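Local coordinates for alpha,alpha-trehalose-phosphate synthase (UDP-forming) (Burkholderia vietnamiensis, PDB 5TVG), which belongs to glycosyltransferase family 20 of the GT-B clan and holds uridine-5'-diphosphate in a pocket of its two-domain fold, at residues A[380-385]-A[439-444]. Residues are numbered along the deposited sequence; the frame is centred on the assembly and turned at random.
Sequences EYVASQ and EENLAQ. With MG (magnesium ion), chain O; UDP (uridine-5'-diphosphate), chain I.
Val382, in the last turn of helix 376-384, meets Asn441 and the backbone of Leu442 in helix 431-447. The backbone of 380-385 is helical through Ser384, while psi of 150° at Gln385 marks the departure from the helix; 439-444 is helical throughout, with bonds from Ala443 N to Glu439 O and from Gln444 N to Glu440 O. Val382 and Asn441 both leave their backbones toward the other helix, and the two side chains cross at about a right angle. A chi1 of 167° swings CG1 of Val382 away from its own backbone N, to 3.8 Å from Asn441 CB and 4.0 Å from Leu442 N. Its other methyl, CG2, lies 4.0 Å from Asn441 ND2. Asn441 thus meets the valine with its CB methylene and with ND2 of the amide, while OD1 accepts a hydrogen bond from Gly407 N.

The polar side chains of Glu380 and Gln385 serve other partners. Glu380 binds the ribose of uridine-5'-diphosphate through both carboxylate oxygens: O3' donates to OE1 at 2.5 Å and O2' to OE2 at 2.6 Å. Arg352 forms a salt bridge with OE1. Gln385, bent at chi2, folds back so that NE2 donates to Tyr381 O at 3.2 Å (N-H...O 161°); Ser384 N reaches that oxygen from the opposite face of the carbonyl plane. Gln385 OE1 binds magnesium at 2.2 Å, where the carbonyl oxygens of Arg360 and Ser362 and a water are further ligands.

With 134 Å² buried and only van der Waals contacts between the segments, the chemistry implies packing of a valine against an asparagine side chain and helix backbone in the nucleotide-binding half of this GT-B enzyme, with ribose and metal binding left to Glu380 and Gln385.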
ATOM      1  N   GLU A 380     -36.007  -1.845  -8.551  1.00 29.73           N
ATOM      2  CA  GLU A 380     -36.488  -2.953  -7.728  1.00 28.15           C
ATOM      3  C   GLU A 380     -36.809  -2.478  -6.338  1.00 28.04           C
ATOM      4  O   GLU A 380     -37.789  -2.927  -5.726  1.00 32.28           O
ATOM      5  CB  GLU A 380     -35.444  -4.090  -7.669  1.00 27.84           C
ATOM      6  CG  GLU A 380     -35.239  -4.827  -9.007  1.00 27.88           C
ATOM      7  CD  GLU A 380     -33.980  -5.707  -8.997  1.00 36.41           C
ATOM      8  OE1 GLU A 380     -33.752  -6.413  -9.983  1.00 35.55           O
ATOM      9  OE2 GLU A 380     -33.187  -5.657  -8.022  1.00 33.13           O
ATOM     10  N   TYR A 381     -35.999  -1.556  -5.820  1.00 27.78           N
ATOM     11  CA  TYR A 381     -36.271  -1.038  -4.492  1.00 27.92           C
ATOM     12  C   TYR A 381     -37.637  -0.359  -4.455  1.00 29.72           C
ATOM     13  O   TYR A 381     -38.430  -0.581  -3.527  1.00 33.62           O
ATOM     14  CB  TYR A 381     -35.162  -0.056  -4.042  1.00 27.63           C
ATOM     15  CG  TYR A 381     -35.438   0.468  -2.650  1.00 33.50           C
ATOM     16  CD1 TYR A 381     -35.022  -0.232  -1.526  1.00 29.77           C
ATOM     17  CD2 TYR A 381     -36.191   1.627  -2.458  1.00 37.19           C
ATOM     18  CE1 TYR A 381     -35.310   0.221  -0.239  1.00 33.89           C
ATOM     19  CE2 TYR A 381     -36.484   2.086  -1.175  1.00 36.45           C
ATOM     20  CZ  TYR A 381     -36.049   1.378  -0.071  1.00 31.15           C
ATOM     21  OH  TYR A 381     -36.350   1.848   1.208  1.00 28.71           O
ATOM     22  N   VAL A 382     -37.919   0.512  -5.431  1.00 34.92           N
ATOM     23  CA  VAL A 382     -39.227   1.187  -5.450  1.00 29.17           C
ATOM     24  C   VAL A 382     -40.343   0.158  -5.516  1.00 31.43           C
ATOM     25  O   VAL A 382     -41.297   0.203  -4.731  1.00 30.57           O
ATOM     26  CB  VAL A 382     -39.310   2.174  -6.633  1.00 32.29           C
ATOM     27  CG1 VAL A 382     -40.753   2.632  -6.867  1.00 31.38           C
ATOM     28  CG2 VAL A 382     -38.336   3.353  -6.405  1.00 28.30           C
ATOM     29  N   ALA A 383     -40.201  -0.836  -6.405  1.00 34.29           N
ATOM     30  CA  ALA A 383     -41.288  -1.794  -6.625  1.00 35.33           C
ATOM     31  C   ALA A 383     -41.576  -2.667  -5.418  1.00 37.08           C
ATOM     32  O   ALA A 383     -42.689  -3.195  -5.309  1.00 31.39           O
ATOM     33  CB  ALA A 383     -40.978  -2.706  -7.806  1.00 29.29           C
ATOM     34  N   SER A 384     -40.605  -2.838  -4.517  1.00 33.90           N
ATOM     35  CA  SER A 384     -40.817  -3.712  -3.380  1.00 33.99           C
ATOM     36  C   SER A 384     -41.658  -3.061  -2.304  1.00 31.59           C
ATOM     37  O   SER A 384     -42.131  -3.764  -1.397  1.00 31.58           O
ATOM     38  CB  SER A 384     -39.468  -4.127  -2.762  1.00 37.45           C
ATOM     39  OG  SER A 384     -38.652  -4.833  -3.696  1.00 32.32           O
ATOM     40  N   GLN A 385     -41.822  -1.739  -2.352  1.00 30.11           N
ATOM     41  CA  GLN A 385     -42.355  -1.040  -1.193  1.00 33.68           C
ATOM     42  C   GLN A 385     -43.843  -1.280  -1.036  1.00 34.47           C
ATOM     43  O   GLN A 385     -44.581  -1.437  -2.002  1.00 41.70           O
ATOM     44  CB  GLN A 385     -42.079   0.475  -1.264  1.00 31.07           C
ATOM     45  CG  GLN A 385     -40.596   0.852  -1.273  1.00 29.66           C
ATOM     46  CD  GLN A 385     -39.837   0.253  -0.105  1.00 33.23           C
ATOM     47  OE1 GLN A 385     -40.139   0.539   1.066  1.00 31.77           O
ATOM     48  NE2 GLN A 385     -38.872  -0.621  -0.405  1.00 31.50           N
ATOM     49  N   GLU A 439     -45.433   6.920  -5.504  1.00 31.50           N
ATOM     50  CA  GLU A 439     -46.410   6.741  -6.584  1.00 31.85           C
ATOM     51  C   GLU A 439     -45.898   7.334  -7.891  1.00 36.07           C
ATOM     52  O   GLU A 439     -46.097   6.747  -8.966  1.00 44.82           O
ATOM     53  CB  GLU A 439     -47.756   7.371  -6.200  1.00 32.68           C
ATOM     54  CG  GLU A 439     -48.524   6.640  -5.093  1.00 39.25           C
ATOM     55  CD  GLU A 439     -48.836   5.164  -5.433  1.00 40.42           C
ATOM     56  OE1 GLU A 439     -49.125   4.857  -6.614  1.00 44.03           O
ATOM     57  OE2 GLU A 439     -48.776   4.307  -4.523  1.00 36.55           O
ATOM     58  N   GLU A 440     -45.193   8.466  -7.823  1.00 31.45           N
ATOM     59  CA  GLU A 440     -44.590   9.008  -9.031  1.00 39.05           C
ATOM     60  C   GLU A 440     -43.574   8.035  -9.611  1.00 33.30           C
ATOM     61  O   GLU A 440     -43.599   7.744 -10.813  1.00 32.54           O
ATOM     62  CB  GLU A 440     -43.949  10.366  -8.775  1.00 33.66           C
ATOM     63  CG  GLU A 440     -43.255  10.950 -10.019  1.00 37.39           C
ATOM     64  CD  GLU A 440     -42.486  12.213  -9.671  1.00 42.55           C
ATOM     65  OE1 GLU A 440     -42.776  12.758  -8.597  1.00 45.52           O
ATOM     66  OE2 GLU A 440     -41.561  12.627 -10.408  1.00 37.37           O
ATOM     67  N   ASN A 441     -42.691   7.492  -8.769  1.00 33.29           N
ATOM     68  CA  ASN A 441     -41.735   6.523  -9.290  1.00 29.63           C
ATOM     69  C   ASN A 441     -42.436   5.239  -9.756  1.00 33.96           C
ATOM     70  O   ASN A 441     -42.072   4.661 -10.788  1.00 35.47           O
ATOM     71  CB  ASN A 441     -40.682   6.197  -8.224  1.00 29.23           C
ATOM     72  CG  ASN A 441     -39.658   7.302  -8.046  1.00 32.51           C
ATOM     73  OD1 ASN A 441     -39.499   8.161  -8.921  1.00 29.11           O
ATOM     74  ND2 ASN A 441     -38.938   7.274  -6.909  1.00 28.84           N
ATOM     75  N   LEU A 442     -43.432   4.773  -8.999  1.00 30.12           N
ATOM     76  CA  LEU A 442     -44.098   3.527  -9.361  1.00 33.59           C
ATOM     77  C   LEU A 442     -44.805   3.640 -10.715  1.00 38.66           C
ATOM     78  O   LEU A 442     -44.753   2.713 -11.529  1.00 34.20           O
ATOM     79  CB  LEU A 442     -45.072   3.119  -8.255  1.00 34.61           C
ATOM     80  CG  LEU A 442     -45.896   1.875  -8.601  1.00 35.45           C
ATOM     81  CD1 LEU A 442     -45.015   0.662  -8.933  1.00 30.67           C
ATOM     82  CD2 LEU A 442     -46.863   1.563  -7.479  1.00 35.20           C
ATOM     83  N   ALA A 443     -45.480   4.766 -10.966  1.00 39.59           N
ATOM     84  CA  ALA A 443     -46.110   4.999 -12.264  1.00 35.10           C
ATOM     85  C   ALA A 443     -45.068   5.027 -13.366  1.00 32.63           C
ATOM     86  O   ALA A 443     -45.351   4.630 -14.504  1.00 31.51           O
ATOM     87  CB  ALA A 443     -46.948   6.304 -12.260  1.00 31.89           C
ATOM     88  N   GLN A 444     -43.879   5.566 -13.085  1.00 30.43           N
ATOM     89  CA  GLN A 444     -42.835   5.487 -14.106  1.00 37.02           C
ATOM     90  C   GLN A 444     -42.472   4.038 -14.392  1.00 35.41           C
ATOM     91  O   GLN A 444     -42.331   3.637 -15.557  1.00 31.29           O
ATOM     92  CB  GLN A 444     -41.586   6.263 -13.692  1.00 29.68           C
ATOM     93  CG  GLN A 444     -41.790   7.765 -13.729  1.00 59.26           C
ATOM     94  CD  GLN A 444     -41.779   8.299 -15.144  1.00 65.98           C
ATOM     95  OE1 GLN A 444     -42.766   8.182 -15.874  1.00 65.75           O
ATOM     96  NE2 GLN A 444     -40.654   8.879 -15.546  1.00 69.72           N
TER
HETATM   97 MG    MG O 507     -40.041  -0.258   3.122  1.00 38.55          MG
HETATM   98  N1  UDP I 501     -28.768  -9.076  -7.620  1.00 39.26           N
HETATM   99  C2  UDP I 501     -29.179 -10.259  -7.032  1.00 44.63           C
HETATM  100  N3  UDP I 501     -28.435 -10.667  -5.956  1.00 57.29           N
HETATM  101  C4  UDP I 501     -27.334 -10.032  -5.416  1.00 59.60           C
HETATM  102  C5  UDP I 501     -26.958  -8.808  -6.084  1.00 38.70           C
HETATM  103  C6  UDP I 501     -27.669  -8.389  -7.152  1.00 42.17           C
HETATM  104  O2  UDP I 501     -30.150 -10.889  -7.418  1.00 54.26           O
HETATM  105  O4  UDP I 501     -26.751 -10.545  -4.438  1.00 66.84           O
HETATM  106  C1' UDP I 501     -29.539  -8.604  -8.793  1.00 39.46           C
HETATM  107  C2' UDP I 501     -30.434  -7.383  -8.571  1.00 36.95           C
HETATM  108  O2' UDP I 501     -31.709  -7.842  -8.164  1.00 34.49           O
HETATM  109  C3' UDP I 501     -30.524  -6.822  -9.988  1.00 37.14           C
HETATM  110  C4' UDP I 501     -29.135  -7.107 -10.542  1.00 39.38           C
HETATM  111  O4' UDP I 501     -28.637  -8.251  -9.816  1.00 31.68           O
HETATM  112  O3' UDP I 501     -31.562  -7.371 -10.791  1.00 33.81           O
HETATM  113  C5' UDP I 501     -28.184  -5.969 -10.302  1.00 52.28           C
HETATM  114  O5' UDP I 501     -28.255  -5.218 -11.512  1.00 47.06           O
HETATM  115  PA  UDP I 501     -28.028  -3.670 -11.524  1.00 29.89           P
HETATM  116  O1A UDP I 501     -28.575  -3.190 -12.823  1.00 31.57           O
HETATM  117  O2A UDP I 501     -28.559  -3.019 -10.257  1.00 36.39           O
HETATM  118  O3A UDP I 501     -26.441  -3.502 -11.514  1.00 36.62           O
HETATM  119  PB  UDP I 501     -25.371  -4.485 -12.154  1.00 29.93           P
HETATM  120  O1B UDP I 501     -26.036  -4.978 -13.443  1.00 38.67           O
HETATM  121  O2B UDP I 501     -24.273  -3.556 -12.645  1.00 26.55           O
HETATM  122  O3B UDP I 501     -24.929  -5.533 -11.192  1.00 31.09           O
HETATM  123  O   HOH W   1     -41.194   1.498   4.577  1.00 37.18           O